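PDB 5KOL: uncharacterized protein from Escherichia coli O157:H7, which belongs to the CinA (PncC) family but probably lacks the nicotinamide-nucleotide amidohydrolase activity of its active members, its own function being unknown. Local coordinates for residues E19-A24 and A164-L169; L36-S41 and K59-G64; V10-T15 and L157-R162; S111-G116 and W133-I138. One frame throughout, in Å; residues are numbered along the deposited sequence.

Interaction 1: residues E19-A24 and A164-L169; sequences ENLTSA and ALAQLL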
loop_
_atom_site.group_PDB
_atom_site.type_symbol
_atom_site.label_atom_id
_atom_site.label_comp_id
_atom_site.label_asym_id
_atom_site.label_seq_id
_atom_site.Cartn_x
_atom_site.Cartn_y
_atom_site.Cartn_z
ATOM N N GLU A 19 -4.319 -3.473 -16.731
ATOM C CA GLU A 19 -5.719 -3.863 -16.816
ATOM C C GLU A 19 -5.861 -5.316 -17.259
ATOM O O GLU A 19 -6.607 -6.088 -16.647
ATOM C CB GLU A 19 -6.464 -2.935 -17.787
ATOM C CG GLU A 19 -6.658 -1.483 -17.335
ATOM C CD GLU A 19 -5.350 -0.697 -17.139
ATOM O OE1 GLU A 19 -5.270 0.057 -16.143
ATOM O OE2 GLU A 19 -4.409 -0.821 -17.963
ATOM N N ASN A 20 -5.169 -5.699 -18.343
ATOM C CA ASN A 20 -5.309 -7.050 -18.888
ATOM C C ASN A 20 -4.713 -8.090 -17.950
ATOM O O ASN A 20 -5.255 -9.191 -17.815
ATOM C CB ASN A 20 -4.657 -7.145 -20.270
ATOM C CG ASN A 20 -5.459 -6.433 -21.351
ATOM O OD1 ASN A 20 -6.629 -6.099 -21.149
ATOM N ND2 ASN A 20 -4.834 -6.201 -22.505
ATOM N N LEU A 21 -3.599 -7.759 -17.296
ATOM C CA LEU A 21 -2.963 -8.705 -16.382
ATOM C C LEU A 21 -3.841 -8.977 -15.167
ATOM O O LEU A 21 -3.977 -10.127 -14.738
ATOM C CB LEU A 21 -1.605 -8.155 -15.931
ATOM C CG LEU A 21 -0.529 -7.985 -17.005
ATOM C CD1 LEU A 21 0.679 -7.187 -16.486
ATOM C CD2 LEU A 21 -0.129 -9.377 -17.509
ATOM N N THR A 22 -4.425 -7.928 -14.583
ATOM C CA THR A 22 -5.258 -8.132 -13.400
ATOM C C THR A 22 -6.578 -8.784 -13.774
ATOM O O THR A 22 -7.188 -9.462 -12.942
ATOM C CB THR A 22 -5.508 -6.805 -12.671
ATOM O OG1 THR A 22 -6.156 -5.878 -13.545
ATOM C CG2 THR A 22 -4.188 -6.174 -12.173
ATOM N N SER A 23 -7.031 -8.585 -15.019
ATOM C CA SER A 23 -8.181 -9.328 -15.519
ATOM C C SER A 23 -7.917 -10.825 -15.499
ATOM O O SER A 23 -8.722 -11.613 -14.979
ATOM C CB SER A 23 -8.502 -8.857 -16.936
ATOM O OG SER A 23 -9.171 -7.613 -16.868
ATOM N N ALA A 24 -6.792 -11.245 -16.080
ATOM C CA ALA A 24 -6.484 -12.672 -16.101
ATOM C C ALA A 24 -6.236 -13.191 -14.688
ATOM O O ALA A 24 -6.757 -14.242 -14.295
ATOM C CB ALA A 24 -5.271 -12.926 -16.996
ATOM N N ALA A 164 5.749 -8.098 -12.047
ATOM C CA ALA A 164 5.339 -8.865 -10.869
ATOM C C ALA A 164 4.045 -9.637 -11.123
ATOM O O ALA A 164 3.910 -10.809 -10.731
ATOM C CB ALA A 164 5.168 -7.915 -9.676
ATOM N N LEU A 165 3.092 -8.990 -11.793
ATOM C CA LEU A 165 1.808 -9.602 -12.132
ATOM C C LEU A 165 1.964 -10.647 -13.232
ATOM O O LEU A 165 1.457 -11.773 -13.116
ATOM C CB LEU A 165 0.837 -8.497 -12.579
ATOM C CG LEU A 165 0.478 -7.444 -11.506
ATOM C CD1 LEU A 165 -0.380 -6.355 -12.108
ATOM C CD2 LEU A 165 -0.267 -8.078 -10.343
ATOM N N ALA A 166 2.633 -10.280 -14.331
ATOM C CA ALA A 166 2.763 -11.189 -15.467
ATOM C C ALA A 166 3.519 -12.457 -15.088
ATOM O O ALA A 166 3.196 -13.555 -15.570
ATOM C CB ALA A 166 3.456 -10.471 -16.630
ATOM N N GLN A 167 4.549 -12.328 -14.246
ATOM C CA GLN A 167 5.294 -13.524 -13.865
ATOM C C GLN A 167 4.484 -14.414 -12.929
ATOM O O GLN A 167 4.673 -15.630 -12.928
ATOM C CB GLN A 167 6.642 -13.161 -13.222
ATOM C CG GLN A 167 7.539 -14.398 -12.951
ATOM C CD GLN A 167 8.153 -14.987 -14.220
ATOM O OE1 GLN A 167 8.594 -14.254 -15.124
ATOM N NE2 GLN A 167 8.180 -16.312 -14.300
ATOM N N LEU A 168 3.593 -13.848 -12.110
ATOM C CA LEU A 168 2.722 -14.724 -11.337
ATOM C C LEU A 168 1.833 -15.546 -12.266
ATOM O O LEU A 168 1.610 -16.737 -12.037
ATOM C CB LEU A 168 1.903 -13.917 -10.331
ATOM C CG LEU A 168 0.927 -14.792 -9.536
ATOM C CD1 LEU A 168 1.669 -15.916 -8.774
ATOM C CD2 LEU A 168 0.169 -13.932 -8.550
ATOM N N LEU A 169 1.341 -14.924 -13.340
ATOM C CA LEU A 169 0.579 -15.650 -14.345
ATOM C C LEU A 169 1.388 -16.817 -14.904
ATOM O O LEU A 169 0.876 -17.933 -15.031
ATOM C CB LEU A 169 0.169 -14.679 -15.455
ATOM C CG LEU A 169 -1.002 -13.779 -15.022
ATOM C CD1 LEU A 169 -1.349 -12.733 -16.076
ATOM C CD2 LEU A 169 -2.219 -14.666 -14.777
#
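Leu21, Leu165 and Leu169 share one rotamer, with CG anti to the carbonyl carbon (chi1 -65° in Leu21) and the second torsion extended, so each carries its two methyls well clear of its own helix and into the groove between helices 18-31 and 153-171. Leu21 carries most of the contact from its side. Its CD2 meets Ala166 CB at 3.8 Å, and the same methyl lies 3.8 Å from CD1 of Leu169, while its other methyl, CD1, rests 4.1 Å from Leu165 CB. Branched leucine suits this place because each methyl can serve a different neighbour; alanine suits position 166 because its small CB leaves room for the incoming methyl. One turn on, Ala24 offers CB to Leu169 CD1 at 4.0 Å, and its shortness again admits a long partner. Thr22 splits its two branches. CG2 is anti to the carbonyl carbon and reaches Leu165 CD1 at 3.8 Å, whereas OG1 takes the crowded position between backbone N and carbonyl carbon, from which it hydrogen-bonds to the backbone O of Ile18; a buried hydroxyl is thus satisfied within its own helix. The contact across the groove is purely apolar. The short axes approach to 9.5 Å and cross at 36° with both helices running the same way. Beyond the groove, Leu165 and Leu169 also touch Leu25 of helix 18-31, Leu12 and Val10 of the N-terminal loop lie against Ala166, and another side of helix 153-171 sets Ala164 and Leu168 on strands 110-116 and 131-138.

Interaction 2: residues L36-S41 and K59-G64; sequences LTTAES and KFYGAG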
loop_
_atom_site.group_PDB
_atom_site.type_symbol
_atom_site.label_atom_id
_atom_site.label_comp_id
_atom_site.label_asym_id
_atom_site.label_seq_id
_atom_site.Cartn_x
_atom_site.Cartn_y
_atom_site.Cartn_z
ATOM N N LEU A 36 -4.780 -13.687 -2.348
ATOM C CA LEU A 36 -3.504 -13.054 -2.660
ATOM C C LEU A 36 -3.192 -11.962 -1.644
ATOM O O LEU A 36 -4.092 -11.294 -1.130
ATOM C CB LEU A 36 -3.545 -12.447 -4.073
ATOM C CG LEU A 36 -2.367 -11.618 -4.590
ATOM C CD1 LEU A 36 -1.190 -12.553 -4.952
ATOM C CD2 LEU A 36 -2.822 -10.779 -5.813
ATOM N N THR A 37 -1.903 -11.798 -1.346
ATOM C CA THR A 37 -1.406 -10.673 -0.572
ATOM C C THR A 37 -0.124 -10.183 -1.237
ATOM O O THR A 37 0.510 -10.910 -2.004
ATOM C CB THR A 37 -1.154 -11.061 0.897
ATOM O OG1 THR A 37 -0.756 -9.900 1.656
ATOM C CG2 THR A 37 -0.072 -12.149 0.981
ATOM N N THR A 38 0.243 -8.935 -0.957
ATOM C CA THR A 38 1.382 -8.291 -1.611
ATOM C C THR A 38 2.232 -7.553 -0.589
ATOM O O THR A 38 1.732 -7.091 0.440
ATOM C CB THR A 38 0.937 -7.292 -2.692
ATOM O OG1 THR A 38 0.130 -6.263 -2.087
ATOM C CG2 THR A 38 0.121 -8.018 -3.756
ATOM N N ALA A 39 3.524 -7.441 -0.897
ATOM C CA ALA A 39 4.489 -6.711 -0.091
ATOM C C ALA A 39 5.371 -5.930 -1.049
ATOM O O ALA A 39 5.920 -6.511 -1.986
ATOM C CB ALA A 39 5.341 -7.668 0.775
ATOM N N GLU A 40 5.517 -4.623 -0.843
ATOM C CA GLU A 40 6.334 -3.873 -1.789
ATOM C C GLU A 40 7.122 -2.795 -1.074
ATOM O O GLU A 40 6.760 -2.348 0.015
ATOM C CB GLU A 40 5.490 -3.258 -2.921
ATOM C CG GLU A 40 4.282 -2.522 -2.436
ATOM C CD GLU A 40 3.319 -2.161 -3.553
ATOM O OE1 GLU A 40 3.770 -1.630 -4.592
ATOM O OE2 GLU A 40 2.105 -2.359 -3.353
ATOM N N SER A 41 8.225 -2.404 -1.697
ATOM C CA SER A 41 9.032 -1.313 -1.177
ATOM C C SER A 41 9.109 -0.141 -2.164
ATOM O O SER A 41 8.379 0.855 -2.027
ATOM C CB SER A 41 10.425 -1.847 -0.845
ATOM O OG SER A 41 11.139 -0.929 -0.044
ATOM N N LYS A 59 -12.961 -10.539 -3.796
ATOM C CA LYS A 59 -13.064 -11.980 -3.918
ATOM C C LYS A 59 -11.708 -12.672 -3.932
ATOM O O LYS A 59 -11.669 -13.904 -3.872
ATOM C CB LYS A 59 -13.850 -12.343 -5.183
ATOM C CG LYS A 59 -15.335 -12.016 -5.072
ATOM C CD LYS A 59 -16.075 -12.319 -6.365
ATOM C CE LYS A 59 -17.565 -12.046 -6.208
ATOM N NZ LYS A 59 -18.310 -12.040 -7.511
ATOM N N PHE A 60 -10.599 -11.932 -3.990
ATOM C CA PHE A 60 -9.304 -12.607 -3.981
ATOM C C PHE A 60 -8.191 -11.818 -3.303
ATOM O O PHE A 60 -7.106 -12.371 -3.090
ATOM C CB PHE A 60 -8.865 -12.960 -5.410
ATOM C CG PHE A 60 -8.472 -11.766 -6.245
ATOM C CD1 PHE A 60 -9.434 -10.990 -6.860
ATOM C CD2 PHE A 60 -7.139 -11.437 -6.430
ATOM C CE1 PHE A 60 -9.076 -9.902 -7.629
ATOM C CE2 PHE A 60 -6.778 -10.344 -7.197
ATOM C CZ PHE A 60 -7.748 -9.578 -7.797
ATOM N N TYR A 61 -8.424 -10.549 -2.949
ATOM C CA TYR A 61 -7.344 -9.706 -2.433
ATOM C C TYR A 61 -7.850 -8.772 -1.347
ATOM O O TYR A 61 -8.807 -8.027 -1.568
ATOM C CB TYR A 61 -6.712 -8.876 -3.559
ATOM C CG TYR A 61 -5.577 -7.944 -3.138
ATOM C CD1 TYR A 61 -4.326 -8.449 -2.793
ATOM C CD2 TYR A 61 -5.748 -6.556 -3.141
ATOM C CE1 TYR A 61 -3.271 -7.590 -2.430
ATOM C CE2 TYR A 61 -4.711 -5.690 -2.779
ATOM C CZ TYR A 61 -3.474 -6.220 -2.431
ATOM O OH TYR A 61 -2.447 -5.376 -2.096
ATOM N N GLY A 62 -7.176 -8.770 -0.196
ATOM C CA GLY A 62 -7.526 -7.824 0.844
ATOM C C GLY A 62 -6.362 -7.057 1.441
ATOM O O GLY A 62 -6.505 -5.873 1.753
ATOM N N ALA A 63 -5.205 -7.700 1.585
ATOM C CA ALA A 63 -4.113 -7.190 2.410
ATOM C C ALA A 63 -2.909 -6.840 1.556
ATOM O O ALA A 63 -2.313 -7.721 0.915
ATOM C CB ALA A 63 -3.721 -8.216 3.479
ATOM N N GLY A 64 -2.503 -5.581 1.585
ATOM C CA GLY A 64 -1.289 -5.138 0.929
ATOM C C GLY A 64 -0.390 -4.423 1.912
ATOM O O GLY A 64 -0.858 -3.618 2.718
HETATM O O HOH W 1 -5.132 -10.572 1.077
#
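Tyr61 OH donates a 2.7 Å hydrogen bond to Thr38 OG1, and Thr37 OG1 donates one of 2.8 Å to Ala63 O, so two threonine hydroxyls help join these parallel strands. Thr38 OG1 comes in at the edge of the tyrosine ring, near its plane, while Thr38 CG2 lies 3.7 Å from Tyr61 CE1. The Tyr61 ring gets there because CG is anti to the backbone N (chi1 179°), which lays it beside the neighbouring strand. Thr37 OG1, also anti to its backbone N, approaches from above the carbonyl plane of Ala63, and Ala63 O also takes a weak bond of 3.4 Å from Thr38 N. At the start of the contact, Leu36 N points straight at Phe60 O, 2.8 Å away and nearly along the C=O axis. A water bridges the strands, donating to Leu36 O at 2.5 Å and accepting from Ala63 N at 2.9 Å. Gly64 fits beside Thr38 because a CB there would collide with Tyr61 OH. In the next shell, Leu47 and Leu51 of helix 46-52 pack on Thr38, completing a beta-alpha-beta unit; Ala102 and Ala106 of helix 92-106 cover Thr37 on the other face. Gly64 also pairs with an antiparallel strand of the second subunit, continuing the sheet. Side-chain hydroxyls and a bridging water therefore supplement sparse backbone bonding, satisfying polar groups in a buried setting.

Interaction 3: residues V10-T15 and L157-R162; sequences VQLADT and LALAVR
The backbone of residues 10-15 is irregular, largely extended from Val10 to Ala13 before turning at Asp14, and it passes alongside helix 153-171 with Leu12 CA 7.7 Å from Arg162 CA. This is a loop-on-helix contact at the surface of the alpha/beta fold, in which the segment leading to helix 18-31 is tied to the C-terminal helix. Leu12 supplies the apolar part. With CG anti to the carbonyl carbon (chi1 -70°), it places CD1 3.7 Å from Leu159 CD2, the two side chains crossing obliquely, and lays CD2 4.0 Å from Arg162 CB. A leucine suits the spot because its methyls can divide between successive turns of the helix. Arg162 does the polar work. Its chain bends at chi3 (65°), which brings the guanidinium under Leu12, whose CB lies over one face of it, while Ala13 O sits at the edge, near its plane. NH2 gives that oxygen a weak hydrogen bond, 2.9 Å long but bent to 115° at the hydrogen; NE is bonded to Asp16 O. A long chain and flat guanidinium let arginine reach both carbonyls. Asp14 carries the opposite charge, but its OD2 stands 5.1 Å from Arg162 NH2, close enough, probably, for a modest attraction but not for a salt bridge. The gap is bridged by one water, donating to Asp14 OD2 at 2.7 Å and accepting from Arg162 NH2 at 3.0 Å.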
loop_
_atom_site.group_PDB
_atom_site.type_symbol
_atom_site.label_atom_id
_atom_site.label_comp_id
_atom_site.label_asym_id
_atom_site.label_seq_id
_atom_site.Cartn_x
_atom_site.Cartn_y
_atom_site.Cartn_z
ATOM N N VAL A 10 9.214 -13.838 -18.076
ATOM C CA VAL A 10 8.269 -13.294 -19.040
ATOM C C VAL A 10 8.852 -12.034 -19.665
ATOM O O VAL A 10 9.531 -11.238 -19.002
ATOM C CB VAL A 10 6.908 -13.019 -18.379
ATOM C CG1 VAL A 10 6.273 -14.318 -17.922
ATOM C CG2 VAL A 10 7.052 -12.071 -17.210
ATOM N N GLN A 11 8.623 -11.869 -20.964
ATOM C CA GLN A 11 9.018 -10.669 -21.692
ATOM C C GLN A 11 7.763 -9.827 -21.896
ATOM O O GLN A 11 6.876 -10.208 -22.666
ATOM C CB GLN A 11 9.669 -11.027 -23.029
ATOM C CG GLN A 11 10.799 -12.053 -22.939
ATOM C CD GLN A 11 12.138 -11.455 -22.519
ATOM O OE1 GLN A 11 12.409 -11.266 -21.327
ATOM N NE2 GLN A 11 12.991 -11.167 -23.500
ATOM N N LEU A 12 7.676 -8.697 -21.199
ATOM C CA LEU A 12 6.457 -7.899 -21.228
ATOM C C LEU A 12 6.142 -7.428 -22.645
ATOM O O LEU A 12 7.013 -6.914 -23.355
ATOM C CB LEU A 12 6.589 -6.701 -20.299
ATOM C CG LEU A 12 6.601 -6.980 -18.792
ATOM C CD1 LEU A 12 7.051 -5.731 -18.056
ATOM C CD2 LEU A 12 5.215 -7.424 -18.307
ATOM N N ALA A 13 4.892 -7.593 -23.043
ATOM C CA ALA A 13 4.381 -7.123 -24.324
ATOM C C ALA A 13 3.413 -5.971 -24.074
ATOM O O ALA A 13 2.874 -5.813 -22.971
ATOM C CB ALA A 13 3.676 -8.258 -25.073
ATOM N N ASP A 14 3.172 -5.167 -25.112
ATOM C CA ASP A 14 2.229 -4.063 -24.941
ATOM C C ASP A 14 0.833 -4.543 -24.563
ATOM O O ASP A 14 0.057 -3.771 -23.982
ATOM C CB ASP A 14 2.172 -3.205 -26.206
ATOM C CG ASP A 14 3.550 -2.732 -26.648
ATOM O OD1 ASP A 14 3.707 -2.377 -27.834
ATOM O OD2 ASP A 14 4.472 -2.708 -25.801
ATOM N N THR A 15 0.481 -5.790 -24.881
ATOM C CA THR A 15 -0.806 -6.320 -24.436
ATOM C C THR A 15 -0.813 -6.647 -22.947
ATOM O O THR A 15 -1.892 -6.819 -22.372
ATOM C CB THR A 15 -1.191 -7.582 -25.234
ATOM O OG1 THR A 15 -0.091 -8.497 -25.249
ATOM C CG2 THR A 15 -1.588 -7.239 -26.676
ATOM N N LEU A 157 9.563 1.630 -12.144
ATOM C CA LEU A 157 8.555 1.188 -11.190
ATOM C C LEU A 157 7.306 0.678 -11.893
ATOM O O LEU A 157 6.636 -0.222 -11.384
ATOM C CB LEU A 157 8.187 2.324 -10.242
ATOM C CG LEU A 157 9.296 2.901 -9.364
ATOM C CD1 LEU A 157 8.668 3.875 -8.385
ATOM C CD2 LEU A 157 10.042 1.785 -8.638
ATOM N N ALA A 158 6.977 1.240 -13.059
ATOM C CA ALA A 158 5.801 0.775 -13.781
ATOM C C ALA A 158 6.049 -0.593 -14.389
ATOM O O ALA A 158 5.162 -1.458 -14.372
ATOM C CB ALA A 158 5.404 1.784 -14.869
ATOM N N LEU A 159 7.255 -0.813 -14.916
ATOM C CA LEU A 159 7.594 -2.136 -15.424
ATOM C C LEU A 159 7.633 -3.176 -14.313
ATOM O O LEU A 159 7.218 -4.321 -14.519
ATOM C CB LEU A 159 8.935 -2.114 -16.143
ATOM C CG LEU A 159 8.915 -1.395 -17.479
ATOM C CD1 LEU A 159 10.281 -0.795 -17.745
ATOM C CD2 LEU A 159 8.468 -2.373 -18.572
ATOM N N ALA A 160 8.142 -2.801 -13.133
ATOM C CA ALA A 160 8.190 -3.755 -12.023
ATOM C C ALA A 160 6.796 -4.234 -11.648
ATOM O O ALA A 160 6.593 -5.428 -11.381
ATOM C CB ALA A 160 8.874 -3.123 -10.801
ATOM N N VAL A 161 5.828 -3.316 -11.579
ATOM C CA VAL A 161 4.465 -3.716 -11.228
ATOM C C VAL A 161 3.910 -4.669 -12.288
ATOM O O VAL A 161 3.380 -5.739 -11.964
ATOM C CB VAL A 161 3.557 -2.486 -11.013
ATOM C CG1 VAL A 161 2.103 -2.936 -10.767
ATOM C CG2 VAL A 161 4.048 -1.590 -9.822
ATOM N N ARG A 162 4.039 -4.310 -13.576
ATOM C CA ARG A 162 3.544 -5.198 -14.635
ATOM C C ARG A 162 4.257 -6.544 -14.618
ATOM O O ARG A 162 3.629 -7.593 -14.809
ATOM C CB ARG A 162 3.711 -4.550 -16.018
ATOM C CG ARG A 162 2.704 -3.442 -16.305
ATOM C CD ARG A 162 3.079 -2.642 -17.575
ATOM N NE ARG A 162 3.025 -3.421 -18.803
ATOM C CZ ARG A 162 3.814 -3.199 -19.851
ATOM N NH1 ARG A 162 4.744 -2.240 -19.795
ATOM N NH2 ARG A 162 3.701 -3.952 -20.941
HETATM O O HOH W 2 5.358 -3.158 -23.265
#

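Interaction 4: residues S111-G116 and W133-I138; sequences SIAITG and WFAWHI
Strands 110-116 and 131-138 form an antiparallel pair within the mixed five-stranded sheet of this alpha/beta fold, close to the centre of the chain. Six backbone hydrogen bonds join them, two at each of the pairs Ser111-His137, Ala113-Ala135 and Thr115-Trp133; the shortest are Ala113 N to Ala135 O and Trp133 N to Thr115 O, both 2.8 Å. Ile112-Trp136 and Ile114-Phe134 are the intervening non-hydrogen-bonded pairs, and their side chains share the face turned to helix 153-171. Beta-branched isoleucine suits a strand, and both isoleucines turn CG1 toward the aromatic partner: Ile112 CG1 is 3.9 Å from Trp136 CD1, and Ile114 CG1 lies 4.0 Å from Phe134 CD2. Phe134 and Ile114 run side by side, whereas Ile112 and Trp136 cross obliquely. The buried indole N-H of Trp136 is satisfied by Ala164 O, and Phe134 meets Phe163 with ring planes about 60° apart. On the other face the small Ser111 and Ala113 pack against helix 92-106: Ala113 touches Met98 there, and its CB faces Ala135 CB across the strands. The hydroxyls on this face find backbone partners, Ser111 OG with Ala99 O and Thr115 OG1 with Ala89 O, while His137 ND1 bonds to Asn142 OD1. Ser111 OG, held in the crowded position between its backbone N and carbonyl carbon, lies 3.5 Å from His137 CB.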
loop_
_atom_site.group_PDB
_atom_site.type_symbol
_atom_site.label_atom_id
_atom_site.label_comp_id
_atom_site.label_asym_id
_atom_site.label_seq_id
_atom_site.Cartn_x
_atom_site.Cartn_y
_atom_site.Cartn_z
ATOM N N SER A 111 1.396 -14.894 -2.625
ATOM C CA SER A 111 1.913 -13.551 -2.392
ATOM C C SER A 111 2.917 -13.141 -3.462
ATOM O O SER A 111 3.498 -13.975 -4.170
ATOM C CB SER A 111 2.556 -13.409 -0.996
ATOM O OG SER A 111 3.843 -13.992 -0.944
ATOM N N ILE A 112 3.099 -11.823 -3.562
ATOM C CA ILE A 112 4.055 -11.176 -4.460
ATOM C C ILE A 112 4.887 -10.214 -3.633
ATOM O O ILE A 112 4.327 -9.418 -2.872
ATOM C CB ILE A 112 3.353 -10.369 -5.572
ATOM C CG1 ILE A 112 2.362 -11.219 -6.360
ATOM C CG2 ILE A 112 4.398 -9.638 -6.446
ATOM C CD1 ILE A 112 1.360 -10.357 -7.157
ATOM N N ALA A 113 6.205 -10.234 -3.817
ATOM C CA ALA A 113 7.085 -9.274 -3.157
ATOM C C ALA A 113 7.932 -8.519 -4.182
ATOM O O ALA A 113 8.379 -9.095 -5.179
ATOM C CB ALA A 113 7.976 -9.986 -2.123
ATOM N N ILE A 114 8.128 -7.219 -3.959
ATOM C CA ILE A 114 8.939 -6.380 -4.850
ATOM C C ILE A 114 9.880 -5.536 -4.009
ATOM O O ILE A 114 9.432 -4.789 -3.132
ATOM C CB ILE A 114 8.101 -5.445 -5.745
ATOM C CG1 ILE A 114 7.039 -6.194 -6.537
ATOM C CG2 ILE A 114 9.028 -4.675 -6.723
ATOM C CD1 ILE A 114 6.192 -5.272 -7.462
ATOM N N THR A 115 11.177 -5.621 -4.292
ATOM C CA THR A 115 12.141 -4.724 -3.660
ATOM C C THR A 115 13.222 -4.411 -4.684
ATOM O O THR A 115 13.772 -5.331 -5.297
ATOM C CB THR A 115 12.747 -5.341 -2.379
ATOM O OG1 THR A 115 13.741 -4.456 -1.826
ATOM C CG2 THR A 115 13.355 -6.740 -2.642
ATOM N N GLY A 116 13.506 -3.122 -4.894
ATOM C CA GLY A 116 14.457 -2.739 -5.927
ATOM C C GLY A 116 14.940 -1.306 -5.806
ATOM O O GLY A 116 14.607 -0.586 -4.861
ATOM N N TRP A 133 14.464 -7.053 -7.415
ATOM C CA TRP A 133 14.257 -8.446 -7.032
ATOM C C TRP A 133 12.787 -8.720 -6.754
ATOM O O TRP A 133 12.096 -7.900 -6.154
ATOM C CB TRP A 133 15.078 -8.780 -5.798
ATOM C CG TRP A 133 16.462 -9.225 -6.125
ATOM C CD1 TRP A 133 17.597 -8.475 -6.072
ATOM C CD2 TRP A 133 16.856 -10.529 -6.579
ATOM N NE1 TRP A 133 18.683 -9.235 -6.448
ATOM C CE2 TRP A 133 18.254 -10.499 -6.768
ATOM C CE3 TRP A 133 16.161 -11.719 -6.844
ATOM C CZ2 TRP A 133 18.982 -11.621 -7.213
ATOM C CZ3 TRP A 133 16.888 -12.839 -7.281
ATOM C CH2 TRP A 133 18.281 -12.776 -7.463
ATOM N N PHE A 134 12.317 -9.890 -7.168
ATOM C CA PHE A 134 10.922 -10.262 -6.995
ATOM C C PHE A 134 10.846 -11.603 -6.292
ATOM O O PHE A 134 11.733 -12.438 -6.452
ATOM C CB PHE A 134 10.204 -10.376 -8.343
ATOM C CG PHE A 134 10.216 -9.114 -9.168
ATOM C CD1 PHE A 134 11.305 -8.798 -9.961
ATOM C CD2 PHE A 134 9.108 -8.287 -9.196
ATOM C CE1 PHE A 134 11.313 -7.637 -10.742
ATOM C CE2 PHE A 134 9.092 -7.125 -9.979
ATOM C CZ PHE A 134 10.197 -6.803 -10.752
ATOM N N ALA A 135 9.765 -11.835 -5.550
ATOM C CA ALA A 135 9.512 -13.170 -5.017
ATOM C C ALA A 135 8.017 -13.462 -5.058
ATOM O O ALA A 135 7.186 -12.552 -4.925
ATOM C CB ALA A 135 10.061 -13.328 -3.572
ATOM N N TRP A 136 7.681 -14.741 -5.260
ATOM C CA TRP A 136 6.300 -15.213 -5.239
ATOM C C TRP A 136 6.192 -16.473 -4.393
ATOM O O TRP A 136 7.018 -17.377 -4.519
ATOM C CB TRP A 136 5.781 -15.542 -6.647
ATOM C CG TRP A 136 5.939 -14.413 -7.641
ATOM C CD1 TRP A 136 4.992 -13.514 -8.016
ATOM C CD2 TRP A 136 7.126 -14.083 -8.378
ATOM N NE1 TRP A 136 5.511 -12.628 -8.945
ATOM C CE2 TRP A 136 6.820 -12.965 -9.186
ATOM C CE3 TRP A 136 8.409 -14.645 -8.455
ATOM C CZ2 TRP A 136 7.754 -12.384 -10.035
ATOM C CZ3 TRP A 136 9.339 -14.064 -9.298
ATOM C CH2 TRP A 136 9.009 -12.946 -10.078
ATOM N N HIS A 137 5.149 -16.543 -3.569
ATOM C CA HIS A 137 4.812 -17.734 -2.802
ATOM C C HIS A 137 3.561 -18.345 -3.417
ATOM O O HIS A 137 2.531 -17.673 -3.527
ATOM C CB HIS A 137 4.567 -17.401 -1.331
ATOM C CG HIS A 137 4.178 -18.587 -0.497
ATOM N ND1 HIS A 137 5.066 -19.233 0.338
ATOM C CD2 HIS A 137 2.997 -19.239 -0.364
ATOM C CE1 HIS A 137 4.451 -20.234 0.944
ATOM N NE2 HIS A 137 3.194 -20.258 0.538
ATOM N N ILE A 138 3.657 -19.600 -3.836
ATOM C CA ILE A 138 2.526 -20.325 -4.405
ATOM C C ILE A 138 2.552 -21.745 -3.880
ATOM O O ILE A 138 3.589 -22.414 -3.954
ATOM C CB ILE A 138 2.553 -20.361 -5.941
ATOM C CG1 ILE A 138 2.976 -19.017 -6.511
ATOM C CG2 ILE A 138 1.197 -20.817 -6.466
ATOM C CD1 ILE A 138 3.375 -19.071 -7.944
#

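Interactions 2 and 4 lie in one sheet, where strands 36-40 and 110-116 are neighbours, joined for instance by Ala39 N bonding to Ile112 O. Both are buried, but the antiparallel pair is held by regular backbone bonds, whereas the parallel pair, whose outer strand 61-67 pairs on with the second subunit, leans on hydroxyls and water. Interactions 1 and 3 both use helix 153-171: the first is buried and apolar, the second a surface contact mixing leucine packing with arginine and solvent. Ala166 touches Leu21 and Leu12 alike, linking the two. The same helix meets the sheet, through Trp136 in interaction 4 and, by Leu168 against Leu36, in interaction 2.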